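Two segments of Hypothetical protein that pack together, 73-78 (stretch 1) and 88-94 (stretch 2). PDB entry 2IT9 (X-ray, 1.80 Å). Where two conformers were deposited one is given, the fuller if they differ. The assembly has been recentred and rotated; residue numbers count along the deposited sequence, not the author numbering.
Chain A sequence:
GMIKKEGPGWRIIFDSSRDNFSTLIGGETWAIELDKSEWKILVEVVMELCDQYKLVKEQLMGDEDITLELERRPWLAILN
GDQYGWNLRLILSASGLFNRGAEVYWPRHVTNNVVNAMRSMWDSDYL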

ATOM      1  N   ARG A  73      13.824  -8.111  11.481  1.00 32.85           N
ATOM      2  CA  ARG A  73      14.227  -7.108  10.505  1.00 33.81           C
ATOM      3  C   ARG A  73      14.377  -7.701   9.129  1.00 32.37           C
ATOM      4  O   ARG A  73      15.021  -8.723   8.989  1.00 33.82           O
ATOM      5  CB  ARG A  73      15.513  -6.418  10.943  1.00 34.78           C
ATOM      6  CG  ARG A  73      15.358  -5.655  12.249  1.00 40.63           C
ATOM      7  N   PRO A  74      13.856  -7.010   8.087  1.00 34.32           N
ATOM      8  CA  PRO A  74      13.222  -5.671   8.058  1.00 32.89           C
ATOM      9  C   PRO A  74      11.736  -5.608   8.326  1.00 33.65           C
ATOM     10  O   PRO A  74      11.131  -4.593   8.042  1.00 37.77           O
ATOM     11  CB  PRO A  74      13.473  -5.243   6.603  1.00 32.87           C
ATOM     12  CG  PRO A  74      13.254  -6.507   5.859  1.00 38.30           C
ATOM     13  CD  PRO A  74      13.897  -7.597   6.734  1.00 34.57           C
ATOM     14  N   TRP A  75      11.117  -6.685   8.818  1.00 32.10           N
ATOM     15  CA  TRP A  75       9.702  -6.700   9.031  1.00 31.09           C
ATOM     16  C   TRP A  75       9.237  -6.663  10.488  1.00 34.13           C
ATOM     17  O   TRP A  75       9.816  -7.304  11.332  1.00 32.36           O
ATOM     18  CB  TRP A  75       9.106  -8.022   8.505  1.00 32.58           C
ATOM     19  CG  TRP A  75       9.195  -8.184   7.058  1.00 32.95           C
ATOM     20  CD1 TRP A  75      10.110  -8.893   6.377  1.00 33.85           C
ATOM     21  CD2 TRP A  75       8.306  -7.605   6.084  1.00 32.39           C
ATOM     22  NE1 TRP A  75       9.844  -8.826   5.028  1.00 34.20           N
ATOM     23  CE2 TRP A  75       8.759  -8.020   4.815  1.00 32.42           C
ATOM     24  CE3 TRP A  75       7.183  -6.759   6.159  1.00 33.58           C
ATOM     25  CZ2 TRP A  75       8.105  -7.664   3.619  1.00 35.32           C
ATOM     26  CZ3 TRP A  75       6.538  -6.401   4.976  1.00 36.77           C
ATOM     27  CH2 TRP A  75       7.012  -6.846   3.714  1.00 35.67           C
ATOM     28  N   LEU A  76       8.171  -5.930  10.717  1.00 34.05           N
ATOM     29  CA  LEU A  76       7.468  -5.944  11.989  0.50 34.44           C
ATOM     30  C   LEU A  76       6.018  -6.257  11.629  1.00 35.98           C
ATOM     31  O   LEU A  76       5.344  -5.547  10.849  1.00 34.83           O
ATOM     32  CB  LEU A  76       7.662  -4.647  12.786  0.50 35.25           C
ATOM     33  CG  LEU A  76       7.183  -4.774  14.229  0.50 35.59           C
ATOM     34  CD1 LEU A  76       7.873  -3.745  15.159  0.50 28.54           C
ATOM     35  CD2 LEU A  76       5.680  -4.703  14.325  0.50 32.61           C
ATOM     36  N   ALA A  77       5.532  -7.383  12.133  1.00 34.84           N
ATOM     37  CA  ALA A  77       4.196  -7.794  11.802  1.00 32.06           C
ATOM     38  C   ALA A  77       3.314  -7.872  13.016  1.00 31.80           C
ATOM     39  O   ALA A  77       3.751  -8.364  14.026  1.00 33.84           O
ATOM     40  CB  ALA A  77       4.260  -9.162  11.130  1.00 35.42           C
ATOM     41  N   ILE A  78       2.071  -7.420  12.879  1.00 32.09           N
ATOM     42  CA  ILE A  78       1.116  -7.401  13.987  1.00 33.92           C
ATOM     43  C   ILE A  78      -0.142  -8.109  13.571  1.00 34.17           C
ATOM     44  O   ILE A  78      -0.845  -7.678  12.625  1.00 32.20           O
ATOM     45  CB  ILE A  78       0.820  -5.958  14.427  1.00 31.96           C
ATOM     46  CG1 ILE A  78       2.137  -5.215  14.792  1.00 39.23           C
ATOM     47  CG2 ILE A  78      -0.145  -5.934  15.613  1.00 36.27           C
ATOM     48  CD1 ILE A  78       2.012  -3.758  14.672  1.00 45.05           C
TER
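Stretch 2 (88-94) LRLILSA

The apolar centre of the contact is the indole of Trp-75, against which Leu-92 packs. Leu-92 CD1 lies 3.7 Å from the centroid of the six-membered ring of Trp-75 and only 11° off the ring normal, so the methyl sits over the ring face in a CH-pi contact. In this placement Leu-92 has chi1 t and chi2 p, and Trp-75 has chi1 m and chi2 99°. The same methyl, Leu-92 CD1, is 3.7 Å from Pro-74 CG, so it touches proline and indole together. On the sheet face shared by Trp-75, Ala-77, Leu-90 and Leu-92, Trp-75 CZ3 approaches Leu-90 CB at 3.9 Å, and Ala-77 packs closely, its CB 3.4 Å from Leu-90 CD2. Ala-77 CB is also 4.2 Å from Leu-88 CD1, the end of a side chain that starts sideways and comes nearer.

The other face carries Leu-76 opposite Ile-91 (CB to CB 4.3 Å) and Ile-78 opposite Arg-89 (CB to CB 4.4 Å). These side chains are more exposed, and Arg-89, extended with chi1 to chi3 all t, takes its NE and NH2 to hydrogen bonds elsewhere in the structure.

Both backbones are extended, with strands at 75-78 and 88-92 whose N-to-C directions differ by 165°, hence antiparallel, and whose axes approach to 4.7 Å. Pairing alternates. Leu-76 and Ile-91 exchange two hydrogen bonds, Leu-76 N to Ile-91 O at 2.9 Å and Ile-91 N to Leu-76 O at 2.8 Å; Ile-78 and Arg-89 do likewise, Ile-78 N to Arg-89 O at 2.8 Å and Arg-89 N to Ile-78 O at 2.9 Å. The intervening pairs, Trp-75 with Leu-92 and Ala-77 with Leu-90, are non-hydrogen-bonded, their CA atoms 4.9 and 4.6 Å apart.

At the polar edge, beyond the strands, Ser-93 N donates to Pro-74 O at 2.9 Å and 170°, continuing the ladder to the proline, which follows a cis peptide bond.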

ATOM      1  N   LEU A  88      -3.836  -8.539   9.629  1.00 33.87           N
ATOM      2  CA  LEU A  88      -2.391  -8.450   9.663  1.00 33.25           C
ATOM      3  C   LEU A  88      -1.890  -7.114   9.165  1.00 36.85           C
ATOM      4  O   LEU A  88      -2.225  -6.700   8.041  1.00 35.23           O
ATOM      5  CB  LEU A  88      -1.767  -9.561   8.802  1.00 35.64           C
ATOM      6  CG  LEU A  88      -0.221  -9.648   8.806  1.00 35.01           C
ATOM      7  CD1 LEU A  88       0.266 -10.095  10.145  1.00 37.11           C
ATOM      8  CD2 LEU A  88       0.220 -10.594   7.732  1.00 43.07           C
ATOM      9  N   ARG A  89      -1.112  -6.448  10.021  1.00 33.98           N
ATOM     10  CA  ARG A  89      -0.468  -5.182   9.699  1.00 34.23           C
ATOM     11  C   ARG A  89       1.020  -5.469   9.577  1.00 36.31           C
ATOM     12  O   ARG A  89       1.590  -6.138  10.434  1.00 35.69           O
ATOM     13  CB  ARG A  89      -0.723  -4.156  10.779  1.00 37.25           C
ATOM     14  CG  ARG A  89      -0.153  -2.815  10.432  1.00 43.12           C
ATOM     15  CD  ARG A  89      -0.432  -1.785  11.502  1.00 44.53           C
ATOM     16  NE  ARG A  89       0.205  -0.511  11.157  1.00 46.89           N
ATOM     17  CZ  ARG A  89       0.601   0.389  12.051  1.00 53.75           C
ATOM     18  NH1 ARG A  89       0.463   0.169  13.356  1.00 52.36           N
ATOM     19  NH2 ARG A  89       1.170   1.514  11.642  1.00 54.23           N
ATOM     20  N   LEU A  90       1.623  -5.005   8.487  1.00 35.23           N
ATOM     21  CA  LEU A  90       3.033  -5.230   8.221  1.00 33.59           C
ATOM     22  C   LEU A  90       3.750  -3.876   8.084  1.00 36.22           C
ATOM     23  O   LEU A  90       3.259  -2.986   7.386  1.00 38.10           O
ATOM     24  CB  LEU A  90       3.246  -5.980   6.940  1.00 35.93           C
ATOM     25  CG  LEU A  90       2.720  -7.413   6.965  1.00 34.66           C
ATOM     26  CD1 LEU A  90       2.829  -7.953   5.571  1.00 39.36           C
ATOM     27  CD2 LEU A  90       3.543  -8.257   7.918  1.00 39.43           C
ATOM     28  N   ILE A  91       4.863  -3.750   8.778  1.00 35.73           N
ATOM     29  CA  ILE A  91       5.728  -2.576   8.672  1.00 35.10           C
ATOM     30  C   ILE A  91       7.075  -3.033   8.140  1.00 37.56           C
ATOM     31  O   ILE A  91       7.791  -3.805   8.814  1.00 34.13           O
ATOM     32  CB  ILE A  91       5.925  -1.896  10.023  1.00 37.07           C
ATOM     33  CG1 ILE A  91       4.596  -1.714  10.756  1.00 44.00           C
ATOM     34  CG2 ILE A  91       6.729  -0.596   9.877  1.00 36.36           C
ATOM     35  CD1 ILE A  91       3.617  -0.931  10.064  1.00 50.65           C
ATOM     36  N   LEU A  92       7.437  -2.493   6.978  1.00 34.63           N
ATOM     37  CA  LEU A  92       8.685  -2.807   6.309  1.00 33.92           C
ATOM     38  C   LEU A  92       9.637  -1.639   6.476  1.00 36.22           C
ATOM     39  O   LEU A  92       9.386  -0.538   5.990  1.00 32.32           O
ATOM     40  CB  LEU A  92       8.392  -3.055   4.835  1.00 35.52           C
ATOM     41  CG  LEU A  92       9.595  -3.445   3.982  1.00 35.87           C
ATOM     42  CD1 LEU A  92      10.338  -4.675   4.533  1.00 36.98           C
ATOM     43  CD2 LEU A  92       9.117  -3.684   2.557  1.00 39.86           C
ATOM     44  N   SER A  93      10.756  -1.863   7.141  1.00 39.52           N
ATOM     45  CA  SER A  93      11.638  -0.749   7.433  1.00 44.17           C
ATOM     46  C   SER A  93      12.547  -0.457   6.308  1.00 48.15           C
ATOM     47  O   SER A  93      12.843  -1.310   5.468  1.00 47.38           O
ATOM     48  CB  SER A  93      12.416  -0.981   8.708  1.00 49.36           C
ATOM     49  OG  SER A  93      11.523  -0.813   9.775  1.00 50.46           O
ATOM     50  N   ALA A  94      12.963   0.792   6.294  1.00 51.04           N
ATOM     51  CA  ALA A  94      13.835   1.292   5.258  1.00 53.39           C
ATOM     52  C   ALA A  94      15.275   0.953   5.583  1.00 56.13           C
ATOM     53  O   ALA A  94      15.809  -0.016   5.052  1.00 61.27           O
ATOM     54  CB  ALA A  94      13.639   2.803   5.094  1.00 50.24           C
TER